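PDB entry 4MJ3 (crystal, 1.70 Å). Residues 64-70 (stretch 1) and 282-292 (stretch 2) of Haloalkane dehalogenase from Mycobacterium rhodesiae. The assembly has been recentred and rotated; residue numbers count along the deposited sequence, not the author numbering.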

ATOM      1  N   TRP A  64      12.648  -0.929  -6.419  1.00 14.23           N
ATOM      2  CA  TRP A  64      13.719  -1.906  -6.215  1.00 15.05           C
ATOM      3  C   TRP A  64      13.227  -3.362  -6.247  1.00 15.87           C
ATOM      4  O   TRP A  64      14.008  -4.278  -6.509  1.00 15.62           O
ATOM      5  CB  TRP A  64      14.467  -1.652  -4.899  1.00 17.24           C
ATOM      6  CG  TRP A  64      14.932  -0.263  -4.690  1.00 17.55           C
ATOM      7  CD1 TRP A  64      14.569   0.571  -3.679  1.00 17.89           C
ATOM      8  CD2 TRP A  64      15.861   0.467  -5.496  1.00 17.77           C
ATOM      9  NE1 TRP A  64      15.207   1.785  -3.804  1.00 22.46           N
ATOM     10  CE2 TRP A  64      16.017   1.738  -4.904  1.00 17.57           C
ATOM     11  CE3 TRP A  64      16.583   0.166  -6.654  1.00 19.45           C
ATOM     12  CZ2 TRP A  64      16.857   2.725  -5.444  1.00 23.28           C
ATOM     13  CZ3 TRP A  64      17.427   1.158  -7.195  1.00 22.52           C
ATOM     14  CH2 TRP A  64      17.547   2.412  -6.584  1.00 20.37           C
HETATM   15  N   MSE A  65      11.942  -3.573  -5.981  1.00 12.84           N
HETATM   16  CA  MSE A  65      11.345  -4.911  -5.917  1.00 12.89           C
HETATM   17  C   MSE A  65      10.923  -5.413  -7.273  1.00 14.94           C
HETATM   18  O   MSE A  65      11.056  -6.602  -7.565  1.00 15.02           O
HETATM   19  CB  MSE A  65      10.129  -4.869  -4.987  1.00 14.16           C
HETATM   20  CG  MSE A  65      10.648  -4.644  -3.589  1.00 14.03           C
HETATM   21 SE   MSE A  65       9.169  -4.756  -2.283  1.00 18.33          SE
HETATM   22  CE  MSE A  65       8.518  -6.566  -2.543  1.00 16.45           C
ATOM     23  N   ILE A  66      10.429  -4.517  -8.127  1.00 13.30           N
ATOM     24  CA  ILE A  66       9.901  -4.925  -9.417  1.00 14.08           C
ATOM     25  C   ILE A  66      10.900  -5.743 -10.278  1.00 15.47           C
ATOM     26  O   ILE A  66      10.523  -6.804 -10.768  1.00 16.00           O
ATOM     27  CB  ILE A  66       9.292  -3.726 -10.186  1.00 14.15           C
ATOM     28  CG1 ILE A  66       8.019  -3.257  -9.483  1.00 13.89           C
ATOM     29  CG2 ILE A  66       8.994  -4.109 -11.627  1.00 14.42           C
ATOM     30  CD1 ILE A  66       7.572  -1.867  -9.863  1.00 15.23           C
ATOM     31  N   PRO A  67      12.158  -5.278 -10.454  1.00 15.59           N
ATOM     32  CA  PRO A  67      13.077  -6.052 -11.283  1.00 17.26           C
ATOM     33  C   PRO A  67      13.366  -7.461 -10.769  1.00 17.58           C
ATOM     34  O   PRO A  67      13.538  -8.369 -11.562  1.00 19.00           O
ATOM     35  CB  PRO A  67      14.351  -5.201 -11.290  1.00 18.26           C
ATOM     36  CG  PRO A  67      13.882  -3.814 -11.019  1.00 17.58           C
ATOM     37  CD  PRO A  67      12.763  -3.995 -10.041  1.00 15.99           C
ATOM     38  N   VAL A  68      13.402  -7.637  -9.456  1.00 15.80           N
ATOM     39  CA  VAL A  68      13.611  -8.957  -8.842  1.00 16.40           C
ATOM     40  C   VAL A  68      12.433  -9.891  -9.162  1.00 16.37           C
ATOM     41  O   VAL A  68      12.631 -11.030  -9.565  1.00 17.11           O
ATOM     42  CB  VAL A  68      13.766  -8.839  -7.312  1.00 16.50           C
ATOM     43  CG1 VAL A  68      13.873 -10.209  -6.662  1.00 16.50           C
ATOM     44  CG2 VAL A  68      14.985  -7.984  -6.976  1.00 18.55           C
ATOM     45  N   LEU A  69      11.224  -9.371  -9.044  1.00 17.12           N
ATOM     46  CA  LEU A  69      10.018 -10.151  -9.309  1.00 17.52           C
ATOM     47  C   LEU A  69       9.965 -10.540 -10.787  1.00 17.28           C
ATOM     48  O   LEU A  69       9.691 -11.684 -11.133  1.00 16.92           O
ATOM     49  CB  LEU A  69       8.773  -9.345  -8.895  1.00 16.17           C
ATOM     50  CG  LEU A  69       8.693  -9.004  -7.405  1.00 17.58           C
ATOM     51  CD1 LEU A  69       7.558  -8.034  -7.150  1.00 16.68           C
ATOM     52  CD2 LEU A  69       8.534 -10.245  -6.530  1.00 18.36           C
ATOM     53  N   VAL A  70      10.267  -9.584 -11.658  1.00 17.92           N
ATOM     54  CA  VAL A  70      10.264  -9.817 -13.101  1.00 18.00           C
ATOM     55  C   VAL A  70      11.319 -10.842 -13.519  1.00 18.67           C
ATOM     56  O   VAL A  70      11.035 -11.735 -14.321  1.00 17.81           O
ATOM     57  CB  VAL A  70      10.478  -8.486 -13.858  1.00 20.23           C
ATOM     58  CG1 VAL A  70      10.773  -8.731 -15.341  1.00 22.25           C
ATOM     59  CG2 VAL A  70       9.256  -7.587 -13.682  1.00 19.43           C
ATOM     60  N   LEU A 282      10.089  -0.272   4.366  1.00 10.64           N
ATOM     61  CA  LEU A 282      11.119  -1.294   4.245  1.00 12.34           C
ATOM     62  C   LEU A 282      11.539  -1.535   2.785  1.00 12.73           C
ATOM     63  O   LEU A 282      12.629  -2.042   2.535  1.00 12.98           O
ATOM     64  CB  LEU A 282      10.683  -2.600   4.908  1.00 12.63           C
ATOM     65  CG  LEU A 282       9.708  -3.540   4.200  1.00 12.53           C
ATOM     66  CD1 LEU A 282       9.611  -4.831   5.013  1.00 13.40           C
ATOM     67  CD2 LEU A 282       8.318  -2.924   4.056  1.00 14.05           C
ATOM     68  N   GLN A 283      10.673  -1.166   1.849  1.00 11.50           N
ATOM     69  CA  GLN A 283      10.967  -1.311   0.425  1.00 13.35           C
ATOM     70  C   GLN A 283      12.098  -0.379  -0.011  1.00 14.10           C
ATOM     71  O   GLN A 283      12.770  -0.658  -1.002  1.00 15.54           O
ATOM     72  CB  GLN A 283       9.725  -1.048  -0.437  1.00 12.91           C
ATOM     73  CG  GLN A 283       8.462  -1.771   0.022  1.00 13.74           C
ATOM     74  CD  GLN A 283       7.570  -0.912   0.895  1.00 13.67           C
ATOM     75  OE1 GLN A 283       8.051  -0.173   1.761  1.00 12.95           O
ATOM     76  NE2 GLN A 283       6.258  -1.013   0.686  1.00 12.97           N
ATOM     77  N   GLU A 284      12.302   0.722   0.706  1.00 13.71           N
ATOM     78  CA  GLU A 284      13.424   1.632   0.450  1.00 15.40           C
ATOM     79  C   GLU A 284      14.727   1.116   1.009  1.00 18.46           C
ATOM     80  O   GLU A 284      15.767   1.272   0.385  1.00 19.90           O
ATOM     81  CB  GLU A 284      13.213   3.015   1.064  1.00 18.47           C
ATOM     82  CG  GLU A 284      12.279   3.912   0.302  1.00 17.87           C
ATOM     83  CD  GLU A 284      12.776   4.328  -1.077  1.00 15.85           C
ATOM     84  OE1 GLU A 284      13.984   4.236  -1.426  1.00 23.70           O
ATOM     85  OE2 GLU A 284      11.905   4.721  -1.853  1.00 18.19           O
ATOM     86  N   ASP A 285      14.682   0.522   2.189  1.00 14.13           N
ATOM     87  CA  ASP A 285      15.874   0.057   2.871  1.00 15.72           C
ATOM     88  C   ASP A 285      16.359  -1.298   2.392  1.00 15.60           C
ATOM     89  O   ASP A 285      17.555  -1.522   2.278  1.00 16.22           O
ATOM     90  CB  ASP A 285      15.594  -0.019   4.386  1.00 13.95           C
ATOM     91  CG  ASP A 285      15.418   1.360   5.026  1.00 16.05           C
ATOM     92  OD1 ASP A 285      15.929   2.358   4.476  1.00 15.32           O
ATOM     93  OD2 ASP A 285      14.778   1.444   6.108  1.00 13.63           O
ATOM     94  N   LYS A 286      15.416  -2.215   2.152  1.00 15.42           N
ATOM     95  CA  LYS A 286      15.732  -3.618   1.881  1.00 14.50           C
ATOM     96  C   LYS A 286      14.752  -4.203   0.849  1.00 14.58           C
ATOM     97  O   LYS A 286      14.261  -5.323   0.993  1.00 12.72           O
ATOM     98  CB  LYS A 286      15.671  -4.427   3.190  1.00 14.90           C
ATOM     99  CG  LYS A 286      16.688  -4.025   4.264  1.00 15.19           C
ATOM    100  CD  LYS A 286      18.114  -4.391   3.861  1.00 17.63           C
ATOM    101  CE  LYS A 286      19.128  -3.852   4.858  1.00 21.73           C
ATOM    102  NZ  LYS A 286      20.477  -4.361   4.527  1.00 28.79           N
ATOM    103  N   GLY A 287      14.523  -3.458  -0.226  1.00 16.52           N
ATOM    104  CA  GLY A 287      13.580  -3.859  -1.261  1.00 17.61           C
ATOM    105  C   GLY A 287      13.946  -5.167  -1.949  1.00 17.31           C
ATOM    106  O   GLY A 287      13.098  -6.047  -2.132  1.00 13.58           O
ATOM    107  N   ARG A 288      15.213  -5.310  -2.316  1.00 16.89           N
ATOM    108  CA  ARG A 288      15.652  -6.565  -2.907  1.00 17.82           C
ATOM    109  C   ARG A 288      15.415  -7.753  -1.981  1.00 18.15           C
ATOM    110  O   ARG A 288      14.953  -8.807  -2.415  1.00 16.50           O
ATOM    111  CB  ARG A 288      17.118  -6.512  -3.293  1.00 19.97           C
ATOM    112  CG  ARG A 288      17.563  -7.807  -3.937  1.00 25.09           C
ATOM    113  N   GLU A 289      15.737  -7.575  -0.706  1.00 16.68           N
ATOM    114  CA  GLU A 289      15.579  -8.660   0.273  1.00 19.30           C
ATOM    115  C   GLU A 289      14.102  -9.049   0.423  1.00 15.09           C
ATOM    116  O   GLU A 289      13.762 -10.224   0.468  1.00 14.35           O
ATOM    117  CB  GLU A 289      16.180  -8.242   1.615  1.00 21.07           C
ATOM    118  CG  GLU A 289      17.707  -8.148   1.622  1.00 25.06           C
ATOM    119  CD  GLU A 289      18.301  -6.864   1.025  1.00 25.18           C
ATOM    120  OE1 GLU A 289      17.580  -5.954   0.552  1.00 20.20           O
ATOM    121  OE2 GLU A 289      19.536  -6.758   1.058  1.00 33.23           O
ATOM    122  N   LEU A 290      13.222  -8.066   0.483  1.00 13.55           N
ATOM    123  CA  LEU A 290      11.793  -8.344   0.589  1.00 14.58           C
ATOM    124  C   LEU A 290      11.294  -9.040  -0.684  1.00 13.48           C
ATOM    125  O   LEU A 290      10.560 -10.018  -0.600  1.00 13.80           O
ATOM    126  CB  LEU A 290      10.978  -7.081   0.889  1.00 13.79           C
ATOM    127  CG  LEU A 290       9.460  -7.286   1.011  1.00 13.72           C
ATOM    128  CD1 LEU A 290       9.106  -8.286   2.097  1.00 12.78           C
ATOM    129  CD2 LEU A 290       8.771  -5.952   1.260  1.00 14.70           C
ATOM    130  N   ALA A 291      11.748  -8.583  -1.850  1.00 13.38           N
ATOM    131  CA  ALA A 291      11.349  -9.209  -3.109  1.00 14.99           C
ATOM    132  C   ALA A 291      11.831 -10.659  -3.187  1.00 14.96           C
ATOM    133  O   ALA A 291      11.081 -11.522  -3.628  1.00 17.07           O
ATOM    134  CB  ALA A 291      11.851  -8.418  -4.300  1.00 15.55           C
ATOM    135  N   GLU A 292      13.050 -10.923  -2.732  1.00 15.58           N
ATOM    136  CA  GLU A 292      13.565 -12.293  -2.676  1.00 18.89           C
ATOM    137  C   GLU A 292      12.710 -13.178  -1.752  1.00 17.53           C
ATOM    138  O   GLU A 292      12.419 -14.326  -2.096  1.00 16.19           O
ATOM    139  CB  GLU A 292      15.041 -12.334  -2.254  1.00 19.65           C
ATOM    140  CG  GLU A 292      16.025 -11.778  -3.310  1.00 23.23           C
ATOM    141  CD  GLU A 292      16.178 -12.655  -4.550  1.00 36.06           C
ATOM    142  OE1 GLU A 292      15.499 -13.702  -4.645  1.00 39.78           O
ATOM    143  OE2 GLU A 292      16.988 -12.303  -5.446  1.00 41.57           O
TER
HETATM  144  O   HOH W   1      11.530  -1.022  -3.750  1.00 16.12           O

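The two stretches lie more than 200 residues apart in sequence, yet they pack side by side with their chains running the same way. The axes of helix 66-70 and helix 282-292 approach to 8.8 Å at an angle of 21°, close to parallel, and the contact buries 460 Å² summed over both sides. M65 and A291 set the register, their CA atoms lying 5.1 Å apart. With hydrogens placed, no direct hydrogen bond joins the modelled atoms of the two stretches, so the evidence points to apolar packing supplemented by one bridging water.

That water belongs to Q283, the first residue of stretch 2 to make contact. It accepts a hydrogen bond from W64 N (2.9 Å from the water O) and donates one to Q283 O (3.0 Å from the water O), linking two backbone groups. The helix is kinked where R288 N and E289 N have no bond to the turn before. Q283 O also lies 3.5 Å from W64 CD1, near the plane of the indole ring, so it meets the ring edge rather than its face. The side chain of Q283 contributes its aliphatic part, with CG 3.8 Å from M65 SE.

E284 starts away from stretch 1 at its CA-to-CB bond, but its end comes nearer. Its OE1 stands 3.6 Å from W64 NE1, again at the ring edge; the pair is a polar contact and not a hydrogen bond. D285 and K286 point away and take no part, although K286, with phi/psi of -144/46, departs clearly from helical values just before the kinked segment.

At G287 the absence of a side chain leaves room for W64 and M65. An ideal CB would point toward stretch 1 and fall 3.0 Å from W64 CB, a clash, as well as 2.6 Å from Q283 O within its own helix. Without a side chain, G287 CA sits 4.3 Å from W64 CB, and G287 O comes within 3.2 Å of M65 CG. The same carbonyl accepts the helical bond from A291 N at 2.9 Å between N and O.

R288 is modelled only as far as CG, which lies 4.0 Å from V68 CG2; the missing guanidinium leaves its polar reach undetermined. E289 makes no contact. At L290 the selenomethionine M65 extends its terminal methyl, CE, to 3.7 Å from L290 CG, an apolar pairing reached through chi angles m, t and p.

A291 is the hub, its small side chain pointing toward stretch 1. Its CB meets V68 CG1 at 3.6 Å, M65 CB at 4.0 Å and L69 CD2 at 4.4 Å, three apolar neighbours around one methyl. M65 O, 3.8 Å from A291 CB, also accepts a backbone hydrogen bond from L69 N, 3.1 Å from M65 O. E292 closes the contact peripherally, with OE2 3.9 Å from V68 CG1.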